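Side-chain contact in alpha-L-arabinosidase (Xanthomonas axonopodis pv. citri, PDB 6D25), which probably hydrolyses alpha-L-arabinofuranosyl side chains of arabinoxylans, including internally di-substituted ones, as a trimeric GH51 arabinofuranosidase: residues D323-W328 and L354-F359. Residues are numbered along the deposited sequence; the frame is centred on the assembly and turned at random.
Sequences DEWGTW and LNFDIF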
ATOM      1  N   ASP A 323      24.042   6.190   5.565  1.00 18.92           N
ATOM      2  CA  ASP A 323      24.181   6.275   4.089  1.00 19.87           C
ATOM      3  C   ASP A 323      23.852   7.677   3.572  1.00 17.79           C
ATOM      4  O   ASP A 323      23.835   7.853   2.361  1.00 16.35           O
ATOM      5  CB  ASP A 323      23.485   5.132   3.365  1.00 23.97           C
ATOM      6  CG  ASP A 323      22.018   5.117   3.661  1.00 26.07           C
ATOM      7  OD1 ASP A 323      21.621   6.005   4.431  1.00 26.12           O
ATOM      8  OD2 ASP A 323      21.321   4.244   3.103  1.00 28.10           O
ATOM      9  N   GLU A 324      23.716   8.660   4.468  1.00 16.40           N
ATOM     10  CA  GLU A 324      23.891  10.079   4.070  1.00 16.44           C
ATOM     11  C   GLU A 324      24.576  10.811   5.217  1.00 15.49           C
ATOM     12  O   GLU A 324      24.070  10.799   6.328  1.00 15.30           O
ATOM     13  CB  GLU A 324      22.564  10.781   3.720  1.00 17.75           C
ATOM     14  CG  GLU A 324      21.786  10.066   2.638  1.00 21.09           C
ATOM     15  CD  GLU A 324      20.419  10.641   2.294  1.00 23.49           C
ATOM     16  OE1 GLU A 324      20.154  11.768   2.749  1.00 26.61           O
ATOM     17  OE2 GLU A 324      19.638   9.930   1.598  1.00 28.75           O
ATOM     18  N   TRP A 325      25.713  11.427   4.918  1.00 14.82           N
ATOM     19  CA  TRP A 325      26.391  12.343   5.809  1.00 14.60           C
ATOM     20  C   TRP A 325      27.165  13.370   4.972  1.00 14.42           C
ATOM     21  O   TRP A 325      27.330  13.173   3.773  1.00 13.90           O
ATOM     22  CB  TRP A 325      27.309  11.592   6.779  1.00 14.38           C
ATOM     23  CG  TRP A 325      28.477  10.921   6.126  1.00 14.02           C
ATOM     24  CD1 TRP A 325      28.477   9.693   5.529  1.00 13.95           C
ATOM     25  CD2 TRP A 325      29.825  11.416   6.013  1.00 13.81           C
ATOM     26  NE1 TRP A 325      29.711   9.406   5.011  1.00 13.70           N
ATOM     27  CE2 TRP A 325      30.570  10.426   5.324  1.00 13.81           C
ATOM     28  CE3 TRP A 325      30.474  12.591   6.399  1.00 14.03           C
ATOM     29  CZ2 TRP A 325      31.925  10.589   5.023  1.00 13.74           C
ATOM     30  CZ3 TRP A 325      31.816  12.732   6.133  1.00 14.22           C
ATOM     31  CH2 TRP A 325      32.537  11.750   5.450  1.00 13.98           C
ATOM     32  N   GLY A 326      27.627  14.404   5.634  1.00 14.61           N
ATOM     33  CA  GLY A 326      28.389  15.485   5.007  1.00 14.98           C
ATOM     34  C   GLY A 326      27.761  16.844   5.201  1.00 15.25           C
ATOM     35  O   GLY A 326      26.738  16.985   5.848  1.00 15.23           O
ATOM     36  N   THR A 327      28.418  17.862   4.645  1.00 16.02           N
ATOM     37  CA  THR A 327      28.007  19.227   4.829  1.00 16.48           C
ATOM     38  C   THR A 327      26.922  19.604   3.822  1.00 16.50           C
ATOM     39  O   THR A 327      26.916  19.169   2.697  1.00 15.91           O
ATOM     40  CB  THR A 327      29.203  20.180   4.714  1.00 17.00           C
ATOM     41  OG1 THR A 327      29.883  19.967   3.469  1.00 16.71           O
ATOM     42  CG2 THR A 327      30.158  19.985   5.861  1.00 16.62           C
ATOM     43  N   TRP A 328      26.049  20.495   4.272  1.00 16.44           N
ATOM     44  CA  TRP A 328      25.024  21.099   3.424  1.00 16.80           C
ATOM     45  C   TRP A 328      25.023  22.610   3.672  1.00 17.10           C
ATOM     46  O   TRP A 328      24.697  23.052   4.768  1.00 16.99           O
ATOM     47  CB  TRP A 328      23.662  20.466   3.723  1.00 17.00           C
ATOM     48  CG  TRP A 328      22.613  20.682   2.675  1.00 17.25           C
ATOM     49  CD1 TRP A 328      22.454  21.762   1.851  1.00 16.98           C
ATOM     50  CD2 TRP A 328      21.521  19.790   2.381  1.00 16.97           C
ATOM     51  NE1 TRP A 328      21.364  21.591   1.049  1.00 17.08           N
ATOM     52  CE2 TRP A 328      20.759  20.393   1.352  1.00 17.48           C
ATOM     53  CE3 TRP A 328      21.114  18.558   2.885  1.00 17.46           C
ATOM     54  CZ2 TRP A 328      19.613  19.803   0.825  1.00 17.08           C
ATOM     55  CZ3 TRP A 328      19.998  17.951   2.339  1.00 17.63           C
ATOM     56  CH2 TRP A 328      19.263  18.569   1.319  1.00 17.91           C
ATOM     57  N   LEU A 354      37.128  13.909  10.469  1.00 15.29           N
ATOM     58  CA  LEU A 354      36.514  13.681  11.792  1.00 15.94           C
ATOM     59  C   LEU A 354      35.476  12.553  11.725  1.00 16.06           C
ATOM     60  O   LEU A 354      35.378  11.732  12.643  1.00 16.96           O
ATOM     61  CB  LEU A 354      35.899  14.975  12.308  1.00 16.43           C
ATOM     62  CG  LEU A 354      36.868  16.123  12.559  1.00 17.04           C
ATOM     63  CD1 LEU A 354      36.102  17.384  12.893  1.00 17.80           C
ATOM     64  CD2 LEU A 354      37.824  15.778  13.667  1.00 17.96           C
ATOM     65  N   ASN A 355      34.711  12.497  10.648  1.00 15.90           N
ATOM     66  CA  ASN A 355      33.722  11.459  10.469  1.00 16.17           C
ATOM     67  C   ASN A 355      34.380  10.086  10.294  1.00 16.25           C
ATOM     68  O   ASN A 355      33.939   9.107  10.926  1.00 16.34           O
ATOM     69  CB  ASN A 355      32.744  11.782   9.353  1.00 16.05           C
ATOM     70  CG  ASN A 355      31.649  12.700   9.834  1.00 17.13           C
ATOM     71  OD1 ASN A 355      30.624  12.231  10.347  1.00 17.86           O
ATOM     72  ND2 ASN A 355      31.842  14.020   9.672  1.00 17.93           N
ATOM     73  N   PHE A 356      35.428  10.001   9.483  1.00 16.11           N
ATOM     74  CA  PHE A 356      36.170   8.725   9.362  1.00 16.58           C
ATOM     75  C   PHE A 356      36.734   8.258  10.716  1.00 16.90           C
ATOM     76  O   PHE A 356      36.642   7.074  11.038  1.00 16.36           O
ATOM     77  CB  PHE A 356      37.294   8.842   8.348  1.00 16.49           C
ATOM     78  CG  PHE A 356      36.840   9.115   6.936  1.00 16.71           C
ATOM     79  CD1 PHE A 356      35.636   8.616   6.450  1.00 17.22           C
ATOM     80  CD2 PHE A 356      37.676   9.773   6.054  1.00 17.14           C
ATOM     81  CE1 PHE A 356      35.275   8.779   5.118  1.00 16.80           C
ATOM     82  CE2 PHE A 356      37.304   9.931   4.725  1.00 16.87           C
ATOM     83  CZ  PHE A 356      36.098   9.466   4.277  1.00 16.74           C
ATOM     84  N   ASP A 357      37.259   9.193  11.498  1.00 17.45           N
ATOM     85  CA  ASP A 357      37.747   8.854  12.839  1.00 18.78           C
ATOM     86  C   ASP A 357      36.600   8.225  13.637  1.00 18.89           C
ATOM     87  O   ASP A 357      36.749   7.149  14.235  1.00 20.04           O
ATOM     88  CB  ASP A 357      38.304  10.076  13.566  1.00 19.66           C
ATOM     89  CG  ASP A 357      39.591  10.687  13.005  1.00 20.28           C
ATOM     90  OD1 ASP A 357      40.273  10.024  12.144  1.00 20.08           O
ATOM     91  OD2 ASP A 357      39.918  11.872  13.435  1.00 22.63           O
ATOM     92  N   ILE A 358      35.439   8.896  13.612  1.00 18.81           N
ATOM     93  CA  ILE A 358      34.304   8.460  14.423  1.00 18.18           C
ATOM     94  C   ILE A 358      33.796   7.088  13.954  1.00 17.90           C
ATOM     95  O   ILE A 358      33.551   6.174  14.751  1.00 18.21           O
ATOM     96  CB  ILE A 358      33.219   9.537  14.416  1.00 18.43           C
ATOM     97  CG1 ILE A 358      33.627  10.758  15.246  1.00 18.37           C
ATOM     98  CG2 ILE A 358      31.859   8.976  14.868  1.00 18.76           C
ATOM     99  CD1 ILE A 358      32.772  11.984  14.939  1.00 18.42           C
ATOM    100  N   PHE A 359      33.621   6.923  12.648  1.00 17.41           N
ATOM    101  CA  PHE A 359      33.123   5.639  12.136  1.00 16.64           C
ATOM    102  C   PHE A 359      34.064   4.511  12.555  1.00 17.39           C
ATOM    103  O   PHE A 359      33.588   3.407  12.965  1.00 17.06           O
ATOM    104  CB  PHE A 359      33.026   5.628  10.614  1.00 15.90           C
ATOM    105  CG  PHE A 359      32.126   6.646   9.972  1.00 15.38           C
ATOM    106  CD1 PHE A 359      31.033   7.155  10.625  1.00 15.28           C
ATOM    107  CD2 PHE A 359      32.329   7.023   8.651  1.00 15.18           C
ATOM    108  CE1 PHE A 359      30.202   8.099  10.022  1.00 14.94           C
ATOM    109  CE2 PHE A 359      31.494   7.931   8.034  1.00 14.52           C
ATOM    110  CZ  PHE A 359      30.448   8.483   8.725  1.00 14.82           C
TER
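Trp325 holds its CG between the backbone N and the carbonyl carbon (chi1 67°), which carries the indole outward from strand 319-325; on helix 346-361, Asn355, Phe356 and Phe359 each set CG beside the backbone N and meet the indole. The eight parallel strands in sequential order identify the (beta/alpha)8 barrel of GH51 enzymes, and the contact packs its seventh strand against the helix that leads into the eighth. Three rings form an aromatic cluster. Phe359 stands edge-to-face on the five-membered ring of Trp325, with planes at 85° and centroids 5.0 Å apart; its CZ lies over the indole, toward the rim. The six-membered ring instead directs its edge at the face of Phe356 in an offset edge-to-face pair, planes at 74°, where Trp325 CZ2 comes within 3.8 Å of Phe356 CE1. Asn355 shares the indole face used by Phe359: its CB sits 4.0 Å from the centroid of the six-membered ring, a CH-pi contact. The Asn355 amide lies over the CE3-CZ3 side of that ring while ND2 hydrogen-bonds to Val351 O and Thr295 OG1. Met298 and Ile371 also touch the Trp325 side chain. The chain turns a corner at Glu324, whose carboxylate forms a salt bridge with Arg95 and a hydrogen bond with Tyr268. The shortest approach between the segments is Trp325 CZ3 to Asn355 CB, 3.5 Å.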